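Local coordinates for alcohol dehydrogenase IV (PDB 3IV7), which probably works as a maleylacetate reductase of the iron-containing alcohol dehydrogenase family, an NAD-linked oxidoreductase that is expected to bind a metal ion, at residues 160-164 with 165-169; 288-291 with 292-295; 296-299 with 300-303. All coordinates share one frame; numbering follows the deposited sequence.

Contact 1: 160-164 with 165-169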
HETATM    1  N   MSE A 160       4.760  21.519  14.580  1.00 26.82           N
HETATM    2  CA  MSE A 160       4.218  22.836  14.758  1.00 25.18           C
HETATM    3  C   MSE A 160       5.297  23.905  14.710  1.00 26.43           C
HETATM    4  O   MSE A 160       5.058  24.999  14.228  1.00 27.69           O
HETATM    5  CB  MSE A 160       3.423  22.940  16.062  1.00 23.94           C
HETATM    6  CG  MSE A 160       2.181  22.022  16.092  1.00 32.46           C
HETATM    7 SE   MSE A 160       0.722  22.734  15.092  0.75 28.31          SE
HETATM    8  CE  MSE A 160       0.085  21.141  14.241  1.00 23.62           C
ATOM      9  N   SER A 161       6.480  23.585  15.190  1.00 26.66           N
ATOM     10  CA  SER A 161       7.574  24.546  15.202  1.00 32.23           C
ATOM     11  C   SER A 161       8.432  24.507  13.931  1.00 28.72           C
ATOM     12  O   SER A 161       9.385  25.228  13.842  1.00 28.27           O
ATOM     13  CB  SER A 161       8.461  24.310  16.410  1.00 32.52           C
ATOM     14  OG  SER A 161       9.028  23.035  16.311  1.00 37.22           O
ATOM     15  N   LEU A 162       8.124  23.626  12.979  1.00 27.04           N
ATOM     16  CA  LEU A 162       8.906  23.588  11.732  1.00 26.92           C
ATOM     17  C   LEU A 162       8.673  24.894  10.960  1.00 25.85           C
ATOM     18  O   LEU A 162       7.524  25.226  10.646  1.00 27.34           O
ATOM     19  CB  LEU A 162       8.487  22.422  10.876  1.00 27.80           C
ATOM     20  CG  LEU A 162       9.436  22.064   9.744  1.00 27.66           C
ATOM     21  CD1 LEU A 162      10.820  21.723  10.314  1.00 25.08           C
ATOM     22  CD2 LEU A 162       8.844  20.895   9.014  1.00 27.71           C
ATOM     23  N   PRO A 163       9.749  25.660  10.680  1.00 26.63           N
ATOM     24  CA  PRO A 163       9.518  26.935  10.019  1.00 27.28           C
ATOM     25  C   PRO A 163       8.799  26.781   8.682  1.00 25.93           C
ATOM     26  O   PRO A 163       8.950  25.770   8.019  1.00 25.16           O
ATOM     27  CB  PRO A 163      10.941  27.493   9.832  1.00 30.81           C
ATOM     28  CG  PRO A 163      11.707  26.912  10.950  1.00 30.45           C
ATOM     29  CD  PRO A 163      11.160  25.502  11.084  1.00 29.65           C
ATOM     30  N   VAL A 164       8.053  27.785   8.290  1.00 24.19           N
ATOM     31  CA  VAL A 164       7.261  27.721   7.050  1.00 29.49           C
ATOM     32  C   VAL A 164       8.136  27.455   5.811  1.00 27.28           C
ATOM     33  O   VAL A 164       7.835  26.581   5.008  1.00 26.90           O
ATOM     34  CB  VAL A 164       6.445  28.997   6.823  1.00 29.92           C
ATOM     35  CG1 VAL A 164       5.727  28.923   5.499  1.00 30.82           C
ATOM     36  CG2 VAL A 164       5.440  29.216   7.984  1.00 37.24           C
ATOM     37  N   GLU A 165       9.233  28.173   5.681  1.00 27.86           N
ATOM     38  CA  GLU A 165      10.118  27.968   4.517  1.00 30.57           C
ATOM     39  C   GLU A 165      10.625  26.536   4.417  1.00 27.44           C
ATOM     40  O   GLU A 165      10.500  25.902   3.368  1.00 27.08           O
ATOM     41  CB  GLU A 165      11.280  28.979   4.536  1.00 31.52           C
ATOM     42  CG  GLU A 165      10.798  30.370   4.280  1.00 46.22           C
ATOM     43  CD  GLU A 165      11.930  31.400   4.139  1.00 56.04           C
ATOM     44  OE1 GLU A 165      13.103  31.066   4.430  1.00 52.06           O
ATOM     45  OE2 GLU A 165      11.629  32.538   3.714  1.00 56.58           O
HETATM   46  N   MSE A 166      11.152  25.999   5.513  1.00 26.65           N
HETATM   47  CA  MSE A 166      11.575  24.589   5.530  1.00 27.50           C
HETATM   48  C   MSE A 166      10.394  23.630   5.292  1.00 30.08           C
HETATM   49  O   MSE A 166      10.534  22.632   4.580  1.00 28.89           O
HETATM   50  CB  MSE A 166      12.271  24.252   6.854  1.00 29.62           C
HETATM   51  CG  MSE A 166      12.688  22.802   7.000  1.00 30.48           C
HETATM   52 SE   MSE A 166      13.897  22.159   5.541  0.75 36.52          SE
HETATM   53  CE  MSE A 166      14.053  20.234   6.116  1.00 34.30           C
ATOM     54  N   SER A 167       9.228  23.956   5.873  1.00 26.79           N
ATOM     55  CA  SER A 167       8.041  23.130   5.741  1.00 26.34           C
ATOM     56  C   SER A 167       7.645  23.036   4.266  1.00 25.10           C
ATOM     57  O   SER A 167       7.309  21.951   3.758  1.00 24.95           O
ATOM     58  CB  SER A 167       6.864  23.721   6.549  1.00 25.23           C
ATOM     59  OG  SER A 167       7.120  23.793   7.943  1.00 27.57           O
ATOM     60  N   VAL A 168       7.643  24.184   3.591  1.00 26.35           N
ATOM     61  CA  VAL A 168       7.307  24.238   2.162  1.00 26.36           C
ATOM     62  C   VAL A 168       8.366  23.491   1.308  1.00 26.92           C
ATOM     63  O   VAL A 168       8.025  22.650   0.491  1.00 25.72           O
ATOM     64  CB  VAL A 168       7.142  25.713   1.688  1.00 29.43           C
ATOM     65  CG1 VAL A 168       7.025  25.798   0.185  1.00 21.45           C
ATOM     66  CG2 VAL A 168       5.925  26.328   2.336  1.00 27.86           C
ATOM     67  N   ALA A 169       9.638  23.795   1.517  1.00 25.15           N
ATOM     68  CA  ALA A 169      10.681  23.151   0.737  1.00 28.36           C
ATOM     69  C   ALA A 169      10.670  21.661   0.964  1.00 26.52           C
ATOM     70  O   ALA A 169      10.743  20.889   0.001  1.00 25.34           O
ATOM     71  CB  ALA A 169      12.046  23.735   1.048  1.00 23.97           C
TER

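Contact 2: 288-291 with 292-295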
ATOM      1  N   THR A 288      -6.535  20.105 -11.525  1.00 32.50           N
ATOM      2  CA  THR A 288      -6.279  21.102 -12.537  1.00 31.22           C
ATOM      3  C   THR A 288      -6.185  20.412 -13.896  1.00 31.73           C
ATOM      4  O   THR A 288      -6.089  19.198 -13.966  1.00 31.27           O
ATOM      5  CB  THR A 288      -4.956  21.857 -12.239  1.00 34.67           C
ATOM      6  OG1 THR A 288      -3.887  20.914 -12.081  1.00 32.91           O
ATOM      7  CG2 THR A 288      -5.076  22.691 -10.946  1.00 29.94           C
ATOM      8  N   ASP A 289      -6.204  21.195 -14.968  1.00 31.01           N
ATOM      9  CA  ASP A 289      -6.226  20.645 -16.339  1.00 32.97           C
ATOM     10  C   ASP A 289      -4.929  19.978 -16.732  1.00 33.07           C
ATOM     11  O   ASP A 289      -4.935  18.986 -17.465  1.00 33.77           O
ATOM     12  CB  ASP A 289      -6.584  21.737 -17.350  1.00 34.88           C
ATOM     13  CG  ASP A 289      -7.994  22.262 -17.159  1.00 38.66           C
ATOM     14  OD1 ASP A 289      -8.888  21.457 -16.846  1.00 50.08           O
ATOM     15  OD2 ASP A 289      -8.205  23.485 -17.310  1.00 53.02           O
ATOM     16  N   THR A 290      -3.815  20.530 -16.255  1.00 31.53           N
ATOM     17  CA  THR A 290      -2.513  19.945 -16.482  1.00 31.20           C
ATOM     18  C   THR A 290      -1.771  19.808 -15.158  1.00 28.25           C
ATOM     19  O   THR A 290      -2.038  20.535 -14.203  1.00 30.04           O
ATOM     20  CB  THR A 290      -1.649  20.806 -17.435  1.00 31.25           C
ATOM     21  OG1 THR A 290      -1.182  21.965 -16.749  1.00 30.99           O
ATOM     22  CG2 THR A 290      -2.431  21.219 -18.642  1.00 24.49           C
ATOM     23  N   ALA A 291      -0.799  18.912 -15.132  1.00 28.42           N
ATOM     24  CA  ALA A 291      -0.007  18.677 -13.936  1.00 28.91           C
ATOM     25  C   ALA A 291       0.831  19.898 -13.592  1.00 28.49           C
ATOM     26  O   ALA A 291       0.982  20.261 -12.408  1.00 27.32           O
ATOM     27  CB  ALA A 291       0.878  17.463 -14.137  1.00 27.20           C
ATOM     28  N   LEU A 292       1.365  20.546 -14.618  1.00 30.41           N
ATOM     29  CA  LEU A 292       2.258  21.705 -14.415  1.00 28.89           C
ATOM     30  C   LEU A 292       1.508  22.918 -13.877  1.00 29.09           C
ATOM     31  O   LEU A 292       2.007  23.603 -13.017  1.00 31.03           O
ATOM     32  CB  LEU A 292       2.994  22.066 -15.700  1.00 27.76           C
ATOM     33  CG  LEU A 292       4.126  23.106 -15.548  1.00 28.30           C
ATOM     34  CD1 LEU A 292       5.217  22.608 -14.639  1.00 27.38           C
ATOM     35  CD2 LEU A 292       4.696  23.473 -16.902  1.00 29.46           C
ATOM     36  N   GLU A 293       0.307  23.191 -14.363  1.00 28.14           N
ATOM     37  CA  GLU A 293      -0.410  24.339 -13.820  1.00 31.44           C
ATOM     38  C   GLU A 293      -0.780  24.053 -12.357  1.00 29.51           C
ATOM     39  O   GLU A 293      -0.760  24.935 -11.535  1.00 30.57           O
ATOM     40  CB  GLU A 293      -1.638  24.735 -14.666  1.00 31.46           C
ATOM     41  CG  GLU A 293      -2.848  23.863 -14.528  1.00 45.09           C
ATOM     42  CD  GLU A 293      -3.980  24.250 -15.530  1.00 46.78           C
ATOM     43  OE1 GLU A 293      -3.666  24.496 -16.720  1.00 55.54           O
ATOM     44  OE2 GLU A 293      -5.170  24.293 -15.120  1.00 51.69           O
ATOM     45  N   GLY A 294      -1.072  22.804 -12.042  1.00 29.09           N
ATOM     46  CA  GLY A 294      -1.327  22.430 -10.671  1.00 28.36           C
ATOM     47  C   GLY A 294      -0.093  22.685  -9.816  1.00 26.71           C
ATOM     48  O   GLY A 294      -0.186  23.298  -8.760  1.00 28.62           O
ATOM     49  N   LEU A 295       1.063  22.200 -10.266  1.00 26.36           N
ATOM     50  CA  LEU A 295       2.292  22.412  -9.527  1.00 26.68           C
ATOM     51  C   LEU A 295       2.604  23.915  -9.407  1.00 26.79           C
ATOM     52  O   LEU A 295       2.979  24.376  -8.344  1.00 27.37           O
ATOM     53  CB  LEU A 295       3.475  21.670 -10.159  1.00 28.00           C
ATOM     54  CG  LEU A 295       4.833  21.849  -9.432  1.00 24.60           C
ATOM     55  CD1 LEU A 295       4.708  21.422  -7.937  1.00 21.17           C
ATOM     56  CD2 LEU A 295       5.898  21.035 -10.133  1.00 20.87           C
TER

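Contact 3: 296-299 with 300-303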
ATOM      1  N   GLN A 296       2.430  24.663 -10.502  1.00 27.87           N
ATOM      2  CA  GLN A 296       2.737  26.100 -10.508  1.00 27.30           C
ATOM      3  C   GLN A 296       1.821  26.896  -9.565  1.00 27.63           C
ATOM      4  O   GLN A 296       2.290  27.789  -8.859  1.00 22.60           O
ATOM      5  CB  GLN A 296       2.690  26.667 -11.927  1.00 28.22           C
ATOM      6  CG  GLN A 296       3.814  26.190 -12.846  1.00 28.91           C
ATOM      7  CD  GLN A 296       5.211  26.586 -12.364  1.00 36.22           C
ATOM      8  OE1 GLN A 296       5.852  25.848 -11.610  1.00 30.20           O
ATOM      9  NE2 GLN A 296       5.725  27.706 -12.882  1.00 28.60           N
ATOM     10  N   ARG A 297       0.532  26.549  -9.533  1.00 27.46           N
ATOM     11  CA  ARG A 297      -0.399  27.172  -8.598  1.00 28.66           C
ATOM     12  C   ARG A 297      -0.030  26.878  -7.167  1.00 26.59           C
ATOM     13  O   ARG A 297      -0.182  27.736  -6.302  1.00 26.73           O
ATOM     14  CB  ARG A 297      -1.818  26.696  -8.844  1.00 31.00           C
ATOM     15  CG  ARG A 297      -2.400  27.238 -10.077  1.00 37.81           C
ATOM     16  CD  ARG A 297      -3.768  26.693 -10.355  1.00 49.95           C
ATOM     17  NE  ARG A 297      -4.260  27.151 -11.661  1.00 54.94           N
ATOM     18  CZ  ARG A 297      -5.442  26.837 -12.180  1.00 59.30           C
ATOM     19  NH1 ARG A 297      -6.292  26.070 -11.505  1.00 64.27           N
ATOM     20  NH2 ARG A 297      -5.783  27.306 -13.375  1.00 63.84           N
ATOM     21  N   LEU A 298       0.392  25.649  -6.890  1.00 25.25           N
ATOM     22  CA  LEU A 298       0.830  25.312  -5.559  1.00 27.14           C
ATOM     23  C   LEU A 298       2.038  26.141  -5.197  1.00 27.36           C
ATOM     24  O   LEU A 298       2.074  26.788  -4.118  1.00 29.28           O
ATOM     25  CB  LEU A 298       1.151  23.835  -5.441  1.00 26.59           C
ATOM     26  CG  LEU A 298       1.799  23.400  -4.130  1.00 24.64           C
ATOM     27  CD1 LEU A 298       0.889  23.693  -2.919  1.00 26.33           C
ATOM     28  CD2 LEU A 298       2.118  21.919  -4.230  1.00 25.37           C
ATOM     29  N   ARG A 299       3.020  26.164  -6.092  1.00 27.04           N
ATOM     30  CA  ARG A 299       4.265  26.896  -5.836  1.00 27.45           C
ATOM     31  C   ARG A 299       4.033  28.368  -5.562  1.00 29.97           C
ATOM     32  O   ARG A 299       4.597  28.931  -4.608  1.00 28.80           O
ATOM     33  CB  ARG A 299       5.245  26.716  -6.986  1.00 28.18           C
ATOM     34  CG  ARG A 299       5.804  25.282  -7.074  1.00 27.58           C
ATOM     35  CD  ARG A 299       6.740  25.123  -8.206  1.00 23.64           C
ATOM     36  NE  ARG A 299       7.946  25.898  -7.991  1.00 24.96           N
ATOM     37  CZ  ARG A 299       8.473  26.763  -8.854  1.00 27.54           C
ATOM     38  NH1 ARG A 299       7.921  26.988 -10.051  1.00 31.74           N
ATOM     39  NH2 ARG A 299       9.585  27.399  -8.527  1.00 27.67           N
ATOM     40  N   LEU A 300       3.195  29.004  -6.367  1.00 30.63           N
ATOM     41  CA  LEU A 300       2.859  30.397  -6.114  1.00 30.80           C
ATOM     42  C   LEU A 300       2.164  30.543  -4.747  1.00 31.62           C
ATOM     43  O   LEU A 300       2.492  31.414  -3.974  1.00 28.24           O
ATOM     44  CB  LEU A 300       1.952  30.932  -7.217  1.00 31.50           C
ATOM     45  CG  LEU A 300       1.734  32.438  -7.178  1.00 37.82           C
ATOM     46  CD1 LEU A 300       3.071  33.129  -7.179  1.00 32.13           C
ATOM     47  CD2 LEU A 300       0.886  32.901  -8.375  1.00 36.59           C
ATOM     48  N   SER A 301       1.250  29.629  -4.420  1.00 33.62           N
ATOM     49  CA  SER A 301       0.503  29.756  -3.166  1.00 32.84           C
ATOM     50  C   SER A 301       1.361  29.522  -1.916  1.00 33.18           C
ATOM     51  O   SER A 301       0.995  29.954  -0.841  1.00 34.08           O
ATOM     52  CB  SER A 301      -0.725  28.851  -3.156  1.00 30.16           C
ATOM     53  OG  SER A 301      -0.368  27.515  -2.858  1.00 42.82           O
ATOM     54  N   VAL A 302       2.505  28.859  -2.051  1.00 30.27           N
ATOM     55  CA  VAL A 302       3.347  28.604  -0.877  1.00 26.36           C
ATOM     56  C   VAL A 302       4.677  29.355  -0.919  1.00 27.46           C
ATOM     57  O   VAL A 302       5.578  29.062  -0.137  1.00 25.04           O
ATOM     58  CB  VAL A 302       3.594  27.095  -0.671  1.00 28.96           C
ATOM     59  CG1 VAL A 302       2.238  26.359  -0.440  1.00 27.86           C
ATOM     60  CG2 VAL A 302       4.388  26.473  -1.889  1.00 22.10           C
ATOM     61  N   ASN A 303       4.785  30.337  -1.818  1.00 27.33           N
ATOM     62  CA  ASN A 303       6.048  31.037  -2.042  1.00 30.59           C
ATOM     63  C   ASN A 303       7.263  30.078  -2.160  1.00 29.15           C
ATOM     64  O   ASN A 303       8.261  30.269  -1.496  1.00 25.92           O
ATOM     65  CB  ASN A 303       6.302  32.046  -0.911  1.00 32.41           C
ATOM     66  CG  ASN A 303       7.405  33.015  -1.247  1.00 42.52           C
ATOM     67  OD1 ASN A 303       7.741  33.197  -2.417  1.00 43.91           O
ATOM     68  ND2 ASN A 303       7.988  33.637  -0.228  1.00 47.56           N
TER

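Contact 1: 160-164 with 165-169
Pro163 and Ser167 meet at the N-terminal turn of helix 164-181. Pro163 is the N-cap residue. In this family the N-terminal alpha/beta domain is followed by an all-helical domain, and the loop 160-163 leads from strand 151-154 into the first long helix of that second part.

The polar contacts centre on Pro163 O, which is gripped by two donors from one residue. Ser167 N reaches it at 2.8 Å, nearly along the C=O axis, in an ordinary helical bond. Ser167 OG donates to the same Pro163 O at 2.7 Å, from above the carbonyl plane and 56° out of it. This second bond depends on chi1 of Ser167, which at -62° keeps OG beside its own backbone N, within reach of Pro163 O. The next helical bond runs from Val168 N to Val164 O at 2.8 Å. Arg219, on helix 216-236, bonds to both Ser167 OG and Leu162 O. It therefore joins the loop and the helix start to a neighbouring helix, and Ser167 OG, in a buried residue, has partners as donor and acceptor.

Apolar side chains lie around these bonds. Leu162 covers the serine hydroxyl, with CG 3.4 Å from Ser167 OG. CD1 of Leu162 rests 4.0 Å from CG of Met166, a selenomethionine. The Met166 side chain also touches Ala257 of helix 256-271. Val164 and Val168, one turn apart, both pack on Val210 of helix 189-211. The two valines also touch each other: Val168 CG2, beside its own backbone N, comes within 4.1 Å of Val164 CG1 and 3.3 Å of Val164 O.

Contact 2: 288-291 with 292-295
The carboxylate of Glu293 is met on one face by Asp289 N, which bonds to OE2 at 3.3 Å from 70° out of the plane. The glutamate thus bonds to the residue before the N-cap. The Asp289 carboxylate stands close by, its plane turned 66° from that of Glu293. OD2 of Asp289 is 3.8 Å from OE2 of Glu293, a like-charge approach that may raise the proton affinity of either group. A long, weak ion pair from Arg297 to Glu293 OE2 may offset it in part. Glu293 reaches back over the turn because its CG sits between the backbone N and carbonyl carbon, chi1 76°, and the chain then runs extended.

The carbonyl plane of Thr290 has a donor on each of its two faces. Thr288 OG1 reaches Thr290 O from one side at 2.8 Å, and Gly294 N comes from the opposite face at 3.3 Å. Thr288 OG1 also lies 3.3 Å from Gly294 CA, a close fit at a residue without a side chain.

Thr290 OG1 accepts at 3.1 Å from Glu293 N, the third residue of helix 291-301. This is a threonine N-cap.

Contact 3: 296-299 with 300-303
Val302 packs against Leu298, one turn back. Its CB is 3.8 Å from Leu298 O. From there the branches part. CG2 lies between the backbone N and carbonyl carbon of Val302, and it presses on Leu298 O at 3.2 Å. CG1 lies anti to the carbonyl carbon (chi1 -61°) and meets Leu298 CD1 at 3.9 Å. The two side chains pass at a slant. Beyond them Val302 packs on Val210 of helix 189-211.

Just here the helix stops in a Schellman motif. Asn303, with positive phi, is its C-prime residue: Ala304 N turns back to Arg299 O, and Asn303 N makes a weak bond to Leu300 O. The regular bonds give out at the same place. Leu300 N and Ser301 N still make them, to Gln296 O at 2.9 Å and to Arg297 O at 3.0 Å. Val302 N makes only weak bonds, to Leu298 O and Arg299 O. Ser301 OG gives Leu298 O a closer partner, at 2.8 Å and tilted 20° from the carbonyl plane.

On another side of the helix, Arg299 bends at chi3 to bring its guanidinium edge to the Gln296 amide. NH1 of Arg299 donates to Gln296 OE1 at 2.8 Å, almost within the guanidinium plane. NH2 bonds to Pro305 O, past the helix end.

Overall arrangement
Contact 1 comes first along the chain and closes the loop that leads from strand 151-154 into helix 164-181. Contacts 2 and 3 follow much later, in series, and neither nests in nor crosses contact 1. They are the two ends of one helix, 291-301: contact 2 starts it after the turn from helix 276-286, and contact 3 ends it. Their centres are about 11 Å apart, and the CG2 of Thr288 touches Arg297. Just past the end of helix 291-301 the chain comes back against contact 1, where Val168 CG1 meets Val302 CG2 at 3.4 Å. Helix 189-211 packs against contacts 1 and 3, and helix 256-271 borders all three.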